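Local coordinates for C-type lectin domain family 4, member a4 (Mus musculus, PDB 3VYK), which binds bisected N-glycans through a calcium ion, as the carbohydrate-recognition domain of an inhibitory receptor of mouse dendritic cells, at residues I63-A68 / W110-I115; T86-G91 / R99-N104. All blocks are in the same frame, centred on the assembly; numbering follows the deposited sequence.

Contact 1: residues I63-A68 / W110-I115; sequences IGLLDA and WGWNDI. With CA (calcium ion), chain C; MAN (alpha-D-mannopyranose), chain B; NAG (2-acetamido-2-deoxy-beta-D-glucopyranose), chain D; SO4 (sulfate ion), chain E.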
loop_
_atom_site.group_PDB
_atom_site.type_symbol
_atom_site.label_atom_id
_atom_site.label_comp_id
_atom_site.label_asym_id
_atom_site.label_seq_id
_atom_site.Cartn_x
_atom_site.Cartn_y
_atom_site.Cartn_z
ATOM N N ILE A 63 -2.209 0.978 -0.119
ATOM C CA ILE A 63 -1.116 0.841 -1.086
ATOM C C ILE A 63 -1.593 1.304 -2.453
ATOM O O ILE A 63 -2.777 1.610 -2.626
ATOM C CB ILE A 63 -0.561 -0.601 -1.119
ATOM C CG1 ILE A 63 -1.592 -1.585 -1.692
ATOM C CG2 ILE A 63 -0.100 -0.999 0.276
ATOM C CD1 ILE A 63 -1.093 -3.017 -1.861
ATOM N N GLY A 64 -0.693 1.363 -3.426
ATOM C CA GLY A 64 -1.022 1.907 -4.740
ATOM C C GLY A 64 -1.604 0.916 -5.733
ATOM O O GLY A 64 -1.247 0.952 -6.908
ATOM N N LEU A 65 -2.498 0.040 -5.264
ATOM C CA LEU A 65 -3.073 -1.020 -6.090
ATOM C C LEU A 65 -4.568 -0.790 -6.219
ATOM O O LEU A 65 -5.250 -0.599 -5.212
ATOM C CB LEU A 65 -2.800 -2.392 -5.449
ATOM C CG LEU A 65 -3.114 -3.617 -6.307
ATOM C CD1 LEU A 65 -2.263 -3.650 -7.571
ATOM C CD2 LEU A 65 -2.940 -4.902 -5.501
ATOM N N LEU A 66 -5.067 -0.825 -7.451
ATOM C CA LEU A 66 -6.478 -0.527 -7.736
ATOM C C LEU A 66 -7.114 -1.553 -8.654
ATOM O O LEU A 66 -6.467 -2.059 -9.550
ATOM C CB LEU A 66 -6.590 0.829 -8.422
ATOM C CG LEU A 66 -6.061 2.030 -7.646
ATOM C CD1 LEU A 66 -6.011 3.236 -8.563
ATOM C CD2 LEU A 66 -6.928 2.308 -6.434
ATOM N N ASP A 67 -8.396 -1.829 -8.446
ATOM C CA ASP A 67 -9.139 -2.697 -9.350
ATOM C C ASP A 67 -9.666 -1.859 -10.511
ATOM O O ASP A 67 -10.640 -1.122 -10.349
ATOM C CB ASP A 67 -10.302 -3.360 -8.609
ATOM C CG ASP A 67 -11.094 -4.317 -9.480
ATOM O OD1 ASP A 67 -10.829 -4.414 -10.699
ATOM O OD2 ASP A 67 -11.977 -5.001 -8.933
ATOM N N ALA A 68 -9.033 -1.993 -11.679
ATOM C CA ALA A 68 -9.403 -1.212 -12.859
ATOM C C ALA A 68 -10.744 -1.632 -13.456
ATOM O O ALA A 68 -11.281 -0.950 -14.337
ATOM C CB ALA A 68 -8.312 -1.305 -13.915
ATOM N N TRP A 110 0.382 -10.505 8.381
ATOM C CA TRP A 110 0.124 -9.384 7.474
ATOM C C TRP A 110 -0.357 -9.841 6.133
ATOM O O TRP A 110 -0.000 -10.918 5.666
ATOM C CB TRP A 110 1.397 -8.573 7.283
ATOM C CG TRP A 110 1.771 -7.773 8.488
ATOM C CD1 TRP A 110 2.765 -8.063 9.423
ATOM C CD2 TRP A 110 1.190 -6.505 8.926
ATOM N NE1 TRP A 110 2.835 -7.090 10.379
ATOM C CE2 TRP A 110 1.915 -6.124 10.150
ATOM C CE3 TRP A 110 0.168 -5.680 8.459
ATOM C CZ2 TRP A 110 1.617 -4.962 10.849
ATOM C CZ3 TRP A 110 -0.122 -4.507 9.169
ATOM C CH2 TRP A 110 0.587 -4.161 10.339
ATOM N N GLY A 111 -1.162 -9.006 5.481
ATOM C CA GLY A 111 -1.618 -9.329 4.134
ATOM C C GLY A 111 -2.423 -8.206 3.519
ATOM O O GLY A 111 -2.649 -7.159 4.143
ATOM N N TRP A 112 -2.850 -8.438 2.287
ATOM C CA TRP A 112 -3.639 -7.457 1.543
ATOM C C TRP A 112 -5.106 -7.776 1.609
ATOM O O TRP A 112 -5.516 -8.943 1.544
ATOM C CB TRP A 112 -3.257 -7.454 0.076
ATOM C CG TRP A 112 -1.826 -7.124 -0.256
ATOM C CD1 TRP A 112 -0.814 -6.643 0.574
ATOM C CD2 TRP A 112 -1.232 -7.213 -1.590
ATOM N NE1 TRP A 112 0.354 -6.478 -0.145
ATOM C CE2 TRP A 112 0.159 -6.781 -1.452
ATOM C CE3 TRP A 112 -1.701 -7.605 -2.842
ATOM C CZ2 TRP A 112 1.036 -6.765 -2.543
ATOM C CZ3 TRP A 112 -0.812 -7.580 -3.922
ATOM C CH2 TRP A 112 0.515 -7.155 -3.772
ATOM N N ASN A 113 -5.918 -6.722 1.700
ATOM C CA ASN A 113 -7.380 -6.866 1.681
ATOM C C ASN A 113 -7.957 -5.774 0.808
ATOM O O ASN A 113 -7.574 -4.618 0.936
ATOM C CB ASN A 113 -7.938 -6.760 3.105
ATOM C CG ASN A 113 -9.459 -6.717 3.146
ATOM O OD1 ASN A 113 -10.149 -7.364 2.355
ATOM N ND2 ASN A 113 -9.983 -5.961 4.115
ATOM N N ASP A 114 -8.863 -6.149 -0.094
ATOM C CA ASP A 114 -9.634 -5.132 -0.805
ATOM C C ASP A 114 -10.659 -4.498 0.129
ATOM O O ASP A 114 -11.348 -5.200 0.910
ATOM C CB ASP A 114 -10.286 -5.667 -2.097
ATOM C CG ASP A 114 -11.286 -6.790 -1.860
ATOM O OD1 ASP A 114 -11.160 -7.534 -0.852
ATOM O OD2 ASP A 114 -12.180 -6.934 -2.733
ATOM N N ILE A 115 -10.698 -3.162 0.042
ATOM C CA ILE A 115 -11.625 -2.333 0.826
ATOM C C ILE A 115 -12.202 -1.175 -0.019
ATOM O O ILE A 115 -11.712 -0.874 -1.109
ATOM C CB ILE A 115 -10.957 -1.746 2.100
ATOM C CG1 ILE A 115 -9.907 -0.674 1.773
ATOM C CG2 ILE A 115 -10.380 -2.859 2.976
ATOM C CD1 ILE A 115 -9.690 0.280 2.930
HETATM CA CA CA C . -12.216 -7.414 1.220
HETATM C C1 MAN B . -14.531 -6.782 6.519
HETATM C C2 MAN B . -13.797 -5.959 5.458
HETATM C C3 MAN B . -13.735 -6.726 4.130
HETATM C C4 MAN B . -13.126 -8.099 4.364
HETATM C C5 MAN B . -13.931 -8.848 5.447
HETATM C C6 MAN B . -13.336 -10.223 5.763
HETATM O O2 MAN B . -12.480 -5.742 5.924
HETATM O O3 MAN B . -12.931 -6.139 3.101
HETATM O O4 MAN B . -13.074 -8.687 3.065
HETATM O O5 MAN B . -13.963 -8.074 6.640
HETATM O O6 MAN B . -14.206 -10.906 6.660
HETATM C C1 NAG D . -12.306 -4.588 6.742
HETATM C C2 NAG D . -10.996 -4.772 7.523
HETATM C C3 NAG D . -10.657 -3.536 8.354
HETATM C C4 NAG D . -10.766 -2.267 7.506
HETATM C C5 NAG D . -12.093 -2.216 6.739
HETATM C C6 NAG D . -12.151 -1.065 5.744
HETATM C C7 NAG D . -10.576 -7.151 7.945
HETATM C C8 NAG D . -10.871 -8.329 8.820
HETATM N N2 NAG D . -11.138 -5.995 8.297
HETATM O O3 NAG D . -9.331 -3.658 8.836
HETATM O O4 NAG D . -10.643 -1.126 8.318
HETATM O O5 NAG D . -12.244 -3.397 5.975
HETATM O O6 NAG D . -12.594 0.136 6.340
HETATM O O7 NAG D . -9.855 -7.272 6.944
HETATM S S SO4 E . 3.803 -12.207 8.388
HETATM O O1 SO4 E . 4.823 -11.207 8.000
HETATM O O2 SO4 E . 2.741 -11.527 9.165
HETATM O O3 SO4 E . 4.417 -13.267 9.222
HETATM O O4 SO4 E . 3.197 -12.806 7.176
#
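Ile63 and Leu65 of strand 61-67 pack against the indole of Trp112, and no hydrogen bond joins the two segments. The first contact is CH-pi: Ile63 CD1 sits over one face, 4.1 Å from the centroid of the five-membered ring of Trp112 and 12° off its normal. CG1 of Ile63 lies between its backbone N and carbonyl carbon (chi1 68°), and an extended chi2 carries CD1 outward to the indole. The second is apolar: Leu65 CD2 meets the six-membered ring obliquely, 3.8 Å from Trp112 CZ3. Isoleucine's longer branch reaches over the face with a terminal methyl, and leucine's fork sets one methyl against the six-membered ring; both are apolar, as a buried indole surface requires. The indole's polar end, NE1, is hydrogen-bonded to Gln48, so tryptophan can be buried here without stranding its N-H.

Beyond Trp112, strand 109-115 continues into the calcium site. Asp114 grips calcium twice, through OD1 at 2.3 Å and its backbone O at 2.4 Å; Asn113, Glu92, Asn94 and Glu98 are further ligands, and mannose O3 and O4 complete the site. Asp114 OD2 forms a salt bridge with Arg71, which also pairs with Asp67. Trp112, Asn113 and Asp114 form the WND motif of C-type lectins. The chemistry therefore divides along the strand: its tryptophan is anchored in an apolar core, while the next two residues bind the calcium that in turn holds the mannose.

Contact 2: residues T86-G91 / R99-N104; sequences TFWHKG and RCVIIN. With NAG (2-acetamido-2-deoxy-beta-D-glucopyranose), chain D; SO4 (sulfate ion), chain F.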
loop_
_atom_site.group_PDB
_atom_site.type_symbol
_atom_site.label_atom_id
_atom_site.label_comp_id
_atom_site.label_asym_id
_atom_site.label_seq_id
_atom_site.Cartn_x
_atom_site.Cartn_y
_atom_site.Cartn_z
ATOM N N THR A 86 2.284 -11.432 -4.919
ATOM C CA THR A 86 1.126 -10.836 -4.262
ATOM C C THR A 86 0.909 -11.481 -2.897
ATOM O O THR A 86 1.375 -12.606 -2.631
ATOM C CB THR A 86 -0.160 -10.935 -5.117
ATOM O OG1 THR A 86 -0.582 -12.300 -5.246
ATOM C CG2 THR A 86 0.063 -10.317 -6.492
ATOM N N PHE A 87 0.203 -10.762 -2.020
ATOM C CA PHE A 87 0.152 -11.130 -0.599
ATOM C C PHE A 87 -1.229 -11.025 -0.006
ATOM O O PHE A 87 -1.404 -10.611 1.137
ATOM C CB PHE A 87 1.199 -10.324 0.176
ATOM C CG PHE A 87 2.560 -10.483 -0.412
ATOM C CD1 PHE A 87 3.334 -11.599 -0.088
ATOM C CD2 PHE A 87 3.025 -9.591 -1.367
ATOM C CE1 PHE A 87 4.572 -11.796 -0.684
ATOM C CE2 PHE A 87 4.255 -9.792 -1.982
ATOM C CZ PHE A 87 5.025 -10.896 -1.634
ATOM N N TRP A 88 -2.213 -11.420 -0.798
ATOM C CA TRP A 88 -3.601 -11.416 -0.343
ATOM C C TRP A 88 -3.827 -12.275 0.872
ATOM O O TRP A 88 -3.367 -13.424 0.932
ATOM C CB TRP A 88 -4.501 -11.902 -1.461
ATOM C CG TRP A 88 -4.473 -11.032 -2.687
ATOM C CD1 TRP A 88 -3.851 -11.288 -3.905
ATOM C CD2 TRP A 88 -5.116 -9.731 -2.843
ATOM N NE1 TRP A 88 -4.070 -10.265 -4.792
ATOM C CE2 TRP A 88 -4.815 -9.290 -4.207
ATOM C CE3 TRP A 88 -5.875 -8.907 -2.014
ATOM C CZ2 TRP A 88 -5.282 -8.084 -4.703
ATOM C CZ3 TRP A 88 -6.337 -7.688 -2.532
ATOM C CH2 TRP A 88 -6.047 -7.290 -3.841
ATOM N N HIS A 89 -4.570 -11.737 1.832
ATOM C CA HIS A 89 -5.105 -12.531 2.947
ATOM C C HIS A 89 -5.939 -13.665 2.427
ATOM O O HIS A 89 -6.566 -13.557 1.373
ATOM C CB HIS A 89 -5.975 -11.673 3.865
ATOM C CG HIS A 89 -5.208 -10.854 4.865
ATOM N ND1 HIS A 89 -4.426 -11.406 5.832
ATOM C CD2 HIS A 89 -5.156 -9.476 5.058
ATOM C CE1 HIS A 89 -3.907 -10.427 6.588
ATOM N NE2 HIS A 89 -4.346 -9.246 6.108
ATOM N N LYS A 90 -5.992 -14.762 3.184
ATOM C CA LYS A 90 -6.918 -15.833 2.860
ATOM C C LYS A 90 -8.336 -15.267 2.734
ATOM O O LYS A 90 -8.798 -14.505 3.592
ATOM C CB LYS A 90 -6.846 -16.934 3.931
ATOM C CG LYS A 90 -7.727 -18.146 3.687
ATOM C CD LYS A 90 -7.394 -18.870 2.395
ATOM C CE LYS A 90 -8.227 -20.138 2.257
ATOM N NZ LYS A 90 -9.672 -19.933 2.572
ATOM N N GLY A 91 -8.986 -15.608 1.633
ATOM C CA GLY A 91 -10.349 -15.169 1.333
ATOM C C GLY A 91 -10.443 -13.821 0.637
ATOM O O GLY A 91 -11.552 -13.364 0.340
ATOM N N ARG A 99 -12.527 -1.494 -4.251
ATOM C CA ARG A 99 -11.646 -1.355 -5.409
ATOM C C ARG A 99 -10.229 -0.918 -5.062
ATOM O O ARG A 99 -9.374 -0.856 -5.944
ATOM C CB ARG A 99 -12.269 -0.399 -6.436
ATOM C CG ARG A 99 -13.598 -0.887 -7.016
ATOM C CD ARG A 99 -14.141 0.078 -8.078
ATOM N NE ARG A 99 -14.024 1.463 -7.625
ATOM C CZ ARG A 99 -14.886 2.067 -6.811
ATOM N NH1 ARG A 99 -15.970 1.428 -6.375
ATOM N NH2 ARG A 99 -14.657 3.313 -6.438
ATOM N N CYS A 100 -10.003 -0.609 -3.783
ATOM C CA CYS A 100 -8.705 -0.201 -3.256
ATOM C C CYS A 100 -8.196 -1.290 -2.322
ATOM O O CYS A 100 -8.923 -2.234 -2.007
ATOM C CB CYS A 100 -8.818 1.139 -2.533
ATOM S SG CYS A 100 -9.014 2.538 -3.669
ATOM N N VAL A 101 -6.933 -1.180 -1.926
ATOM C CA VAL A 101 -6.261 -2.251 -1.185
ATOM C C VAL A 101 -5.486 -1.689 -0.004
ATOM O O VAL A 101 -4.752 -0.690 -0.141
ATOM C CB VAL A 101 -5.291 -3.027 -2.108
ATOM C CG1 VAL A 101 -4.589 -4.166 -1.357
ATOM C CG2 VAL A 101 -6.004 -3.584 -3.331
ATOM N N ILE A 102 -5.651 -2.342 1.151
ATOM C CA ILE A 102 -4.813 -2.062 2.306
ATOM C C ILE A 102 -3.978 -3.266 2.706
ATOM O O ILE A 102 -4.349 -4.415 2.455
ATOM C CB ILE A 102 -5.616 -1.600 3.561
ATOM C CG1 ILE A 102 -6.654 -2.647 4.000
ATOM C CG2 ILE A 102 -6.209 -0.218 3.326
ATOM C CD1 ILE A 102 -7.340 -2.323 5.320
ATOM N N ILE A 103 -2.844 -2.967 3.328
ATOM C CA ILE A 103 -2.129 -3.928 4.155
ATOM C C ILE A 103 -2.743 -3.835 5.551
ATOM O O ILE A 103 -2.822 -2.753 6.136
ATOM C CB ILE A 103 -0.623 -3.596 4.224
ATOM C CG1 ILE A 103 0.010 -3.700 2.838
ATOM C CG2 ILE A 103 0.093 -4.515 5.212
ATOM C CD1 ILE A 103 1.465 -3.274 2.793
ATOM N N ASN A 104 -3.171 -4.970 6.082
ATOM C CA ASN A 104 -3.584 -5.040 7.490
ATOM C C ASN A 104 -3.162 -6.354 8.136
ATOM O O ASN A 104 -2.712 -7.294 7.459
ATOM C CB ASN A 104 -5.094 -4.724 7.680
ATOM C CG ASN A 104 -6.016 -5.772 7.072
ATOM O OD1 ASN A 104 -5.579 -6.733 6.466
ATOM N ND2 ASN A 104 -7.331 -5.575 7.229
HETATM C C1 NAG D . -12.306 -4.588 6.742
HETATM C C2 NAG D . -10.996 -4.772 7.523
HETATM C C3 NAG D . -10.657 -3.536 8.354
HETATM C C4 NAG D . -10.766 -2.267 7.506
HETATM C C5 NAG D . -12.093 -2.216 6.739
HETATM C C6 NAG D . -12.151 -1.065 5.744
HETATM C C7 NAG D . -10.576 -7.151 7.945
HETATM C C8 NAG D . -10.871 -8.329 8.820
HETATM N N2 NAG D . -11.138 -5.995 8.297
HETATM O O3 NAG D . -9.331 -3.658 8.836
HETATM O O4 NAG D . -10.643 -1.126 8.318
HETATM O O5 NAG D . -12.244 -3.397 5.975
HETATM O O6 NAG D . -12.594 0.136 6.340
HETATM O O7 NAG D . -9.855 -7.272 6.944
HETATM S S SO4 F . -18.006 4.262 -4.942
HETATM O O1 SO4 F . -17.095 4.615 -6.068
HETATM O O2 SO4 F . -19.413 4.672 -5.211
HETATM O O3 SO4 F . -17.936 2.805 -4.684
HETATM O O4 SO4 F . -17.535 4.986 -3.736
#
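The imidazole of His89 meets Asn104 at its edge, near the ring plane, while the indole of Trp88 is approached obliquely by Val101. His89 NE2 donates to Asn104 O at 2.9 Å, with an angle of 145° at the hydrogen; the donor stands well above the carbonyl plane, not on a lone pair, while the acceptor stays near the plane of the ring. A weak, strongly bent second bond runs from the same His89 NE2 to Asn104 OD1 at 2.8 Å. Ring and amide planes stand 58° apart. With chi1 67°, the Asn104 side chain folds back between its own N and carbonyl carbon, bringing OD1 close enough to share the donor with O.

This belongs to the long loop region of the C-type lectin fold, in which residues 86-91 run beside strand 109-115, bonding through the backbone to Trp112, and send side chains across to strand 100-106; that strand opens in a classic beta bulge, Arg99 and Cys100 both facing Ile115. Trp88 CH2 touches Val101 CG2 at 3.7 Å, a compact valine fitting beside the large ring. Trp88 also meets Trp112 edge-to-face, and its NE1 is hydrogen-bonded to Tyr81.

An amide suits position 104 because it both accepts and donates: with OD1 turned to His89, Asn104 ND2 hydrogen-bonds to O7 and O3 of the N-acetylglucosamine, at 3.1 and 3.2 Å.

The centres of contacts 1 and 2 lie about 5 Å apart, on the same side of the chain's centre and within one C-type lectin domain. Along the chain the order is 63-68, 86-91, 99-104, 110-115, so contact 2 falls wholly between the two segments of contact 1. Strand 100-106 is the shared element: in the sheet it pairs antiparallel with both 61-67 and 109-115. Probable hydrogen bonds from Trp112 N to Phe87 O and from Asp67 N to Arg99 O tie the contacts directly. Both also reach the same N-acetylglucosamine, and contact 1 adds calcium and mannose, so this one region of sheet and loop supports the glycan site.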